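Local coordinates for protein polyketide synthase PksR (Bacillus subtilis, PDB 4U3V) that takes part in making the antibiotic bacillaene, this piece being its double-hotdog enoyl-isomerase domain, at residues V30-V42 and I89-P101. Residues are numbered along the deposited sequence; the frame is centred on the assembly and turned at random.
Sequences VIQDQFTYDEPYV and IKQGETIELQAKP
The Tyr-37 ring lies against the Lys-90 to Glu-93 type II turn. Gln-91 CA sits over the centre of one face, a CH-pi contact 3.5 Å from the ring centroid. Ile-89 O meets the ring edge in plane, 3.4 Å from Tyr-37 CD1. CG of Tyr-37 stands anti to its backbone N (chi1 -177°), which carries the ring out over the turn; Arg-51 makes a cation-pi contact with it. The Phe-35 ring takes Leu-97 CD1 at its edge, 3.9 Å from Phe-35 CD2, and stacks with His-199. Ile-89 CD1 touches both Phe-35 CB and Val-42 CG1. Strand 31-36 is the outermost strand of the N-terminal hotdog fold and pairs antiparallel with strand 94-101. Asp-33 with Leu-97 and Phe-35 with Ile-95 are hydrogen-bonded pairs. Leu-97 N to Asp-33 O is nearly straight, at 2.9 Å and 175°. Phe-35 and Leu-97 face helix 56-69, the helix the hotdog sheet wraps. Gln-34, Thr-36, Thr-94 and Glu-96 point to the other face. There the Thr-36 and Thr-94 OG1 atoms share a hydrogen bond of 3.2 Å. Gln-34 and Glu-96 run side by side, amide and carboxylate planes 67° apart, with Gln-34 NE2 in plain contact with Glu-96 CG at 3.5 Å; Glu-96 OE2 forms a salt bridge with Arg-115.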
ATOM      1  N   VAL A  30      -4.513 -10.721  19.520  1.00 30.85           N
ATOM      2  CA  VAL A  30      -4.166 -10.669  18.113  1.00 34.65           C
ATOM      3  C   VAL A  30      -4.165  -9.222  17.587  1.00 28.88           C
ATOM      4  O   VAL A  30      -4.919  -8.349  18.068  1.00 28.89           O
ATOM      5  CB  VAL A  30      -5.108 -11.573  17.300  1.00 38.77           C
ATOM      6  CG1 VAL A  30      -6.501 -10.982  17.257  1.00 42.02           C
ATOM      7  CG2 VAL A  30      -4.574 -11.803  15.903  1.00 46.48           C
ATOM      8  N   ILE A  31      -3.349  -8.973  16.560  1.00 25.22           N
ATOM      9  CA  ILE A  31      -3.427  -7.714  15.822  1.00 23.64           C
ATOM     10  C   ILE A  31      -4.805  -7.590  15.131  1.00 26.77           C
ATOM     11  O   ILE A  31      -5.310  -8.543  14.519  1.00 25.22           O
ATOM     12  CB  ILE A  31      -2.305  -7.666  14.755  1.00 30.75           C
ATOM     13  CG1 ILE A  31      -0.933  -7.536  15.429  1.00 29.99           C
ATOM     14  CG2 ILE A  31      -2.552  -6.549  13.752  1.00 29.94           C
ATOM     15  CD1 ILE A  31      -0.794  -6.356  16.388  1.00 33.02           C
ATOM     16  N   GLN A  32      -5.448  -6.439  15.305  1.00 24.35           N
ATOM     17  CA  GLN A  32      -6.842  -6.294  14.892  1.00 24.32           C
ATOM     18  C   GLN A  32      -7.166  -4.853  14.690  1.00 23.20           C
ATOM     19  O   GLN A  32      -6.589  -3.966  15.360  1.00 26.56           O
ATOM     20  CB  GLN A  32      -7.816  -6.915  15.914  1.00 30.14           C
ATOM     21  CG  GLN A  32      -7.637  -6.419  17.326  1.00 34.64           C
ATOM     22  CD  GLN A  32      -8.366  -7.303  18.341  1.00 38.16           C
ATOM     23  OE1 GLN A  32      -9.596  -7.236  18.445  1.00 39.05           O
ATOM     24  NE2 GLN A  32      -7.623  -8.199  19.013  1.00 36.93           N
ATOM     25  N   ASP A  33      -8.131  -4.602  13.808  1.00 24.97           N
ATOM     26  CA  ASP A  33      -8.602  -3.233  13.590  1.00 24.16           C
ATOM     27  C   ASP A  33     -10.091  -3.349  13.181  1.00 23.45           C
ATOM     28  O   ASP A  33     -10.599  -4.438  12.918  1.00 26.55           O
ATOM     29  CB  ASP A  33      -7.755  -2.532  12.477  1.00 23.34           C
ATOM     30  CG  ASP A  33      -7.810  -0.980  12.544  1.00 27.81           C
ATOM     31  OD1 ASP A  33      -8.634  -0.402  13.299  1.00 26.94           O
ATOM     32  OD2 ASP A  33      -7.022  -0.308  11.829  1.00 30.30           O
ATOM     33  N   GLN A  34     -10.771  -2.215  13.117  1.00 24.55           N
ATOM     34  CA  GLN A  34     -12.199  -2.204  12.758  1.00 23.85           C
ATOM     35  C   GLN A  34     -12.425  -0.973  11.903  1.00 25.15           C
ATOM     36  O   GLN A  34     -11.874   0.092  12.166  1.00 24.77           O
ATOM     37  CB  GLN A  34     -13.101  -2.045  13.988  1.00 28.07           C
ATOM     38  CG  GLN A  34     -13.068  -3.168  14.985  1.00 44.88           C
ATOM     39  CD  GLN A  34     -14.287  -3.113  15.888  1.00 34.71           C
ATOM     40  OE1 GLN A  34     -14.901  -2.063  16.052  1.00 47.06           O
ATOM     41  NE2 GLN A  34     -14.630  -4.245  16.466  1.00 51.75           N
ATOM     42  N   PHE A  35     -13.295  -1.118  10.908  1.00 26.18           N
ATOM     43  CA  PHE A  35     -13.564  -0.009   9.970  1.00 23.57           C
ATOM     44  C   PHE A  35     -15.070   0.157   9.846  1.00 29.43           C
ATOM     45  O   PHE A  35     -15.795  -0.812   9.633  1.00 30.10           O
ATOM     46  CB  PHE A  35     -12.976  -0.308   8.590  1.00 25.55           C
ATOM     47  CG  PHE A  35     -11.491  -0.336   8.589  1.00 27.09           C
ATOM     48  CD1 PHE A  35     -10.787   0.852   8.490  1.00 30.15           C
ATOM     49  CD2 PHE A  35     -10.803  -1.518   8.858  1.00 25.11           C
ATOM     50  CE1 PHE A  35      -9.378   0.858   8.548  1.00 33.81           C
ATOM     51  CE2 PHE A  35      -9.403  -1.507   8.926  1.00 27.79           C
ATOM     52  CZ  PHE A  35      -8.701  -0.325   8.789  1.00 27.59           C
ATOM     53  N   THR A  36     -15.529   1.389   9.994  1.00 26.51           N
ATOM     54  CA  THR A  36     -16.988   1.638  10.000  1.00 28.04           C
ATOM     55  C   THR A  36     -17.416   2.426   8.741  1.00 33.07           C
ATOM     56  O   THR A  36     -16.632   3.153   8.132  1.00 29.31           O
ATOM     57  CB  THR A  36     -17.388   2.377  11.287  1.00 34.93           C
ATOM     58  OG1 THR A  36     -18.822   2.388  11.409  1.00 45.41           O
ATOM     59  CG2 THR A  36     -16.874   3.790  11.285  1.00 32.34           C
ATOM     60  N   TYR A  37     -18.668   2.263   8.324  1.00 33.73           N
ATOM     61  CA  TYR A  37     -19.137   2.824   7.057  1.00 35.63           C
ATOM     62  C   TYR A  37     -18.814   4.301   6.974  1.00 33.10           C
ATOM     63  O   TYR A  37     -18.404   4.806   5.925  1.00 31.19           O
ATOM     64  CB  TYR A  37     -20.659   2.641   6.929  1.00 33.67           C
ATOM     65  CG  TYR A  37     -21.240   3.127   5.623  1.00 30.71           C
ATOM     66  CD1 TYR A  37     -21.090   2.375   4.451  1.00 30.98           C
ATOM     67  CD2 TYR A  37     -22.044   4.272   5.575  1.00 34.22           C
ATOM     68  CE1 TYR A  37     -21.658   2.783   3.255  1.00 37.80           C
ATOM     69  CE2 TYR A  37     -22.577   4.712   4.366  1.00 32.15           C
ATOM     70  CZ  TYR A  37     -22.388   3.958   3.223  1.00 39.05           C
ATOM     71  OH  TYR A  37     -22.982   4.325   2.028  1.00 42.13           O
ATOM     72  N   ASP A  38     -19.065   5.018   8.057  1.00 29.94           N
ATOM     73  CA  ASP A  38     -19.093   6.476   7.980  1.00 37.10           C
ATOM     74  C   ASP A  38     -17.749   7.180   8.188  1.00 41.41           C
ATOM     75  O   ASP A  38     -17.690   8.392   8.075  1.00 38.41           O
ATOM     76  CB  ASP A  38     -20.101   7.059   8.969  1.00 52.37           C
ATOM     77  CG  ASP A  38     -21.541   6.858   8.532  1.00 67.01           C
ATOM     78  OD1 ASP A  38     -21.787   6.658   7.324  1.00 76.97           O
ATOM     79  OD2 ASP A  38     -22.434   6.898   9.408  1.00 87.64           O
ATOM     80  N   GLU A  39     -16.688   6.467   8.562  1.00 31.57           N
ATOM     81  CA  GLU A  39     -15.429   7.167   8.840  1.00 31.72           C
ATOM     82  C   GLU A  39     -14.672   7.568   7.537  1.00 29.78           C
ATOM     83  O   GLU A  39     -14.880   6.958   6.479  1.00 29.54           O
ATOM     84  CB  GLU A  39     -14.542   6.311   9.744  1.00 32.12           C
ATOM     85  CG  GLU A  39     -14.010   5.064   9.062  1.00 34.04           C
ATOM     86  CD  GLU A  39     -13.072   4.315   9.973  1.00 33.79           C
ATOM     87  OE1 GLU A  39     -13.495   3.284  10.539  1.00 34.70           O
ATOM     88  OE2 GLU A  39     -11.933   4.799  10.189  1.00 34.01           O
ATOM     89  N   PRO A  40     -13.827   8.618   7.597  1.00 33.26           N
ATOM     90  CA  PRO A  40     -13.237   9.151   6.349  1.00 35.84           C
ATOM     91  C   PRO A  40     -12.374   8.138   5.574  1.00 31.79           C
ATOM     92  O   PRO A  40     -12.406   8.117   4.352  1.00 31.25           O
ATOM     93  CB  PRO A  40     -12.380  10.330   6.835  1.00 38.10           C
ATOM     94  CG  PRO A  40     -13.016  10.769   8.117  1.00 36.87           C
ATOM     95  CD  PRO A  40     -13.686   9.559   8.727  1.00 38.26           C
ATOM     96  N   TYR A  41     -11.704   7.226   6.280  1.00 29.29           N
ATOM     97  CA  TYR A  41     -10.934   6.167   5.597  1.00 30.42           C
ATOM     98  C   TYR A  41     -11.815   5.303   4.671  1.00 27.49           C
ATOM     99  O   TYR A  41     -11.352   4.809   3.638  1.00 27.47           O
ATOM    100  CB  TYR A  41     -10.261   5.291   6.651  1.00 28.03           C
ATOM    101  CG  TYR A  41      -9.217   4.333   6.098  1.00 30.00           C
ATOM    102  CD1 TYR A  41      -7.896   4.729   5.974  1.00 37.07           C
ATOM    103  CD2 TYR A  41      -9.558   3.030   5.729  1.00 25.43           C
ATOM    104  CE1 TYR A  41      -6.927   3.841   5.524  1.00 35.64           C
ATOM    105  CE2 TYR A  41      -8.595   2.125   5.317  1.00 24.58           C
ATOM    106  CZ  TYR A  41      -7.284   2.550   5.184  1.00 31.52           C
ATOM    107  OH  TYR A  41      -6.294   1.641   4.818  1.00 30.81           O
ATOM    108  N   VAL A  42     -13.090   5.101   5.048  1.00 26.49           N
ATOM    109  CA  VAL A  42     -13.986   4.219   4.307  1.00 25.55           C
ATOM    110  C   VAL A  42     -14.778   5.031   3.283  1.00 25.44           C
ATOM    111  O   VAL A  42     -14.913   4.589   2.132  1.00 28.94           O
ATOM    112  CB  VAL A  42     -14.957   3.469   5.257  1.00 24.85           C
ATOM    113  CG1 VAL A  42     -15.932   2.584   4.481  1.00 29.72           C
ATOM    114  CG2 VAL A  42     -14.146   2.597   6.204  1.00 26.32           C
ATOM    115  N   ILE A  89     -18.171  -2.365   2.614  1.00 30.02           N
ATOM    116  CA  ILE A  89     -18.762  -1.971   3.861  1.00 29.55           C
ATOM    117  C   ILE A  89     -20.073  -1.275   3.545  1.00 37.69           C
ATOM    118  O   ILE A  89     -20.097  -0.343   2.734  1.00 35.07           O
ATOM    119  CB  ILE A  89     -17.851  -0.984   4.577  1.00 26.44           C
ATOM    120  CG1 ILE A  89     -16.446  -1.626   4.701  1.00 37.35           C
ATOM    121  CG2 ILE A  89     -18.385  -0.617   5.945  1.00 30.20           C
ATOM    122  CD1 ILE A  89     -15.578  -0.972   5.736  1.00 37.74           C
ATOM    123  N   LYS A  90     -21.167  -1.827   4.066  1.00 36.54           N
ATOM    124  CA  LYS A  90     -22.482  -1.243   3.785  1.00 38.02           C
ATOM    125  C   LYS A  90     -22.900  -0.303   4.884  1.00 37.31           C
ATOM    126  O   LYS A  90     -22.346  -0.309   5.968  1.00 33.07           O
ATOM    127  CB  LYS A  90     -23.540  -2.331   3.594  1.00 40.51           C
ATOM    128  CG  LYS A  90     -23.237  -3.275   2.452  1.00 46.35           C
ATOM    129  CD  LYS A  90     -24.228  -4.414   2.378  1.00 51.50           C
ATOM    130  CE  LYS A  90     -23.989  -5.228   1.120  1.00 70.72           C
ATOM    131  NZ  LYS A  90     -23.620  -4.379  -0.052  1.00 69.06           N
ATOM    132  N   GLN A  91     -23.890   0.531   4.589  1.00 32.08           N
ATOM    133  CA  GLN A  91     -24.405   1.459   5.545  1.00 30.25           C
ATOM    134  C   GLN A  91     -24.707   0.803   6.892  1.00 31.02           C
ATOM    135  O   GLN A  91     -25.238  -0.300   6.948  1.00 34.88           O
ATOM    136  CB  GLN A  91     -25.706   2.062   4.983  1.00 29.45           C
ATOM    137  CG  GLN A  91     -26.148   3.289   5.759  1.00 28.38           C
ATOM    138  CD  GLN A  91     -27.442   3.805   5.187  1.00 31.87           C
ATOM    139  OE1 GLN A  91     -27.743   3.507   4.037  1.00 33.91           O
ATOM    140  NE2 GLN A  91     -28.250   4.501   6.005  1.00 35.45           N
ATOM    141  N   GLY A  92     -24.342   1.484   7.968  1.00 34.05           N
ATOM    142  CA  GLY A  92     -24.503   0.932   9.314  1.00 38.42           C
ATOM    143  C   GLY A  92     -23.528  -0.144   9.788  1.00 46.15           C
ATOM    144  O   GLY A  92     -23.576  -0.542  10.948  1.00 41.17           O
ATOM    145  N   GLU A  93     -22.711  -0.687   8.889  1.00 35.89           N
ATOM    146  CA  GLU A  93     -21.814  -1.806   9.240  1.00 34.52           C
ATOM    147  C   GLU A  93     -20.460  -1.370   9.815  1.00 36.42           C
ATOM    148  O   GLU A  93     -19.912  -0.275   9.495  1.00 30.05           O
ATOM    149  CB  GLU A  93     -21.560  -2.718   8.029  1.00 33.94           C
ATOM    150  CG  GLU A  93     -22.818  -3.393   7.505  1.00 39.56           C
ATOM    151  CD  GLU A  93     -22.562  -4.298   6.331  1.00 51.92           C
ATOM    152  OE1 GLU A  93     -21.489  -4.176   5.673  1.00 39.06           O
ATOM    153  OE2 GLU A  93     -23.433  -5.176   6.095  1.00 56.57           O
ATOM    154  N   THR A  94     -19.917  -2.259  10.652  1.00 32.85           N
ATOM    155  CA  THR A  94     -18.545  -2.133  11.120  1.00 33.88           C
ATOM    156  C   THR A  94     -17.894  -3.471  10.885  1.00 32.96           C
ATOM    157  O   THR A  94     -18.422  -4.491  11.320  1.00 37.30           O
ATOM    158  CB  THR A  94     -18.480  -1.766  12.628  1.00 32.78           C
ATOM    159  OG1 THR A  94     -19.041  -0.460  12.840  1.00 39.84           O
ATOM    160  CG2 THR A  94     -17.007  -1.728  13.103  1.00 36.89           C
ATOM    161  N   ILE A  95     -16.802  -3.491  10.104  1.00 29.42           N
ATOM    162  CA  ILE A  95     -16.093  -4.727   9.798  1.00 29.97           C
ATOM    163  C   ILE A  95     -14.833  -4.879  10.642  1.00 29.58           C
ATOM    164  O   ILE A  95     -14.003  -3.980  10.658  1.00 31.74           O
ATOM    165  CB  ILE A  95     -15.613  -4.747   8.335  1.00 36.39           C
ATOM    166  CG1 ILE A  95     -16.783  -4.510   7.372  1.00 45.13           C
ATOM    167  CG2 ILE A  95     -14.842  -6.035   8.048  1.00 42.36           C
ATOM    168  CD1 ILE A  95     -18.055  -5.218   7.761  1.00 49.57           C
ATOM    169  N   GLU A  96     -14.658  -6.059  11.246  1.00 27.78           N
ATOM    170  CA  GLU A  96     -13.476  -6.355  12.050  1.00 28.29           C
ATOM    171  C   GLU A  96     -12.491  -7.065  11.138  1.00 26.13           C
ATOM    172  O   GLU A  96     -12.881  -7.949  10.376  1.00 27.94           O
ATOM    173  CB  GLU A  96     -13.846  -7.329  13.185  1.00 29.39           C
ATOM    174  CG  GLU A  96     -14.883  -6.870  14.197  1.00 43.00           C
ATOM    175  CD  GLU A  96     -15.275  -8.017  15.143  1.00 49.65           C
ATOM    176  OE1 GLU A  96     -14.453  -8.400  15.999  1.00 54.43           O
ATOM    177  OE2 GLU A  96     -16.349  -8.618  14.940  1.00 62.09           O
ATOM    178  N   LEU A  97     -11.212  -6.697  11.240  1.00 24.49           N
ATOM    179  CA  LEU A  97     -10.127  -7.415  10.626  1.00 26.55           C
ATOM    180  C   LEU A  97      -9.133  -7.921  11.672  1.00 28.47           C
ATOM    181  O   LEU A  97      -8.884  -7.260  12.652  1.00 26.47           O
ATOM    182  CB  LEU A  97      -9.360  -6.510   9.663  1.00 24.11           C
ATOM    183  CG  LEU A  97      -9.998  -6.339   8.289  1.00 34.15           C
ATOM    184  CD1 LEU A  97     -11.177  -5.401   8.427  1.00 39.22           C
ATOM    185  CD2 LEU A  97      -8.948  -5.815   7.316  1.00 42.15           C
ATOM    186  N   GLN A  98      -8.575  -9.108  11.448  1.00 26.31           N
ATOM    187  CA  GLN A  98      -7.534  -9.634  12.329  1.00 24.42           C
ATOM    188  C   GLN A  98      -6.433 -10.162  11.428  1.00 27.04           C
ATOM    189  O   GLN A  98      -6.712 -10.678  10.333  1.00 31.32           O
ATOM    190  CB  GLN A  98      -8.085 -10.789  13.199  1.00 29.13           C
ATOM    191  CG  GLN A  98      -8.955 -10.298  14.355  1.00 38.32           C
ATOM    192  CD  GLN A  98      -9.424 -11.400  15.305  1.00 43.51           C
ATOM    193  OE1 GLN A  98      -9.146 -12.580  15.106  1.00 38.79           O
ATOM    194  NE2 GLN A  98     -10.232 -11.015  16.284  1.00 40.03           N
ATOM    195  N   ALA A  99      -5.203 -10.164  11.928  1.00 25.25           N
ATOM    196  CA  ALA A  99      -4.060 -10.648  11.136  1.00 27.92           C
ATOM    197  C   ALA A  99      -3.454 -11.756  11.948  1.00 35.07           C
ATOM    198  O   ALA A  99      -2.935 -11.487  13.017  1.00 36.02           O
ATOM    199  CB  ALA A  99      -3.034  -9.551  10.929  1.00 29.56           C
ATOM    200  N   LYS A 100      -3.704 -12.985  11.523  1.00 36.03           N
ATOM    201  CA  LYS A 100      -3.418 -14.193  12.320  1.00 45.41           C
ATOM    202  C   LYS A 100      -2.251 -14.942  11.693  1.00 50.33           C
ATOM    203  O   LYS A 100      -2.289 -15.242  10.494  1.00 40.65           O
ATOM    204  CB  LYS A 100      -4.635 -15.096  12.327  1.00 44.64           C
ATOM    205  CG  LYS A 100      -5.844 -14.455  13.009  1.00 70.94           C
ATOM    206  CD  LYS A 100      -7.166 -14.843  12.356  1.00 81.20           C
ATOM    207  CE  LYS A 100      -8.342 -14.172  13.064  1.00 75.77           C
ATOM    208  NZ  LYS A 100      -9.681 -14.591  12.554  1.00 58.41           N
ATOM    209  N   PRO A 101      -1.206 -15.226  12.493  1.00 46.03           N
ATOM    210  CA  PRO A 101      -0.026 -15.890  11.958  1.00 45.97           C
ATOM    211  C   PRO A 101      -0.175 -17.395  12.092  1.00 49.10           C
ATOM    212  O   PRO A 101      -0.983 -17.866  12.891  1.00 47.99           O
ATOM    213  CB  PRO A 101       1.113 -15.374  12.854  1.00 49.54           C
ATOM    214  CG  PRO A 101       0.509 -14.293  13.706  1.00 50.63           C
ATOM    215  CD  PRO A 101      -0.935 -14.663  13.824  1.00 52.95           C
TER
HETATM  216  O   HOH W   1      -1.601 -11.243  15.390  1.00 40.14           O
HETATM  217  O   HOH W   2     -11.569  -8.924  16.326  1.00 50.04           O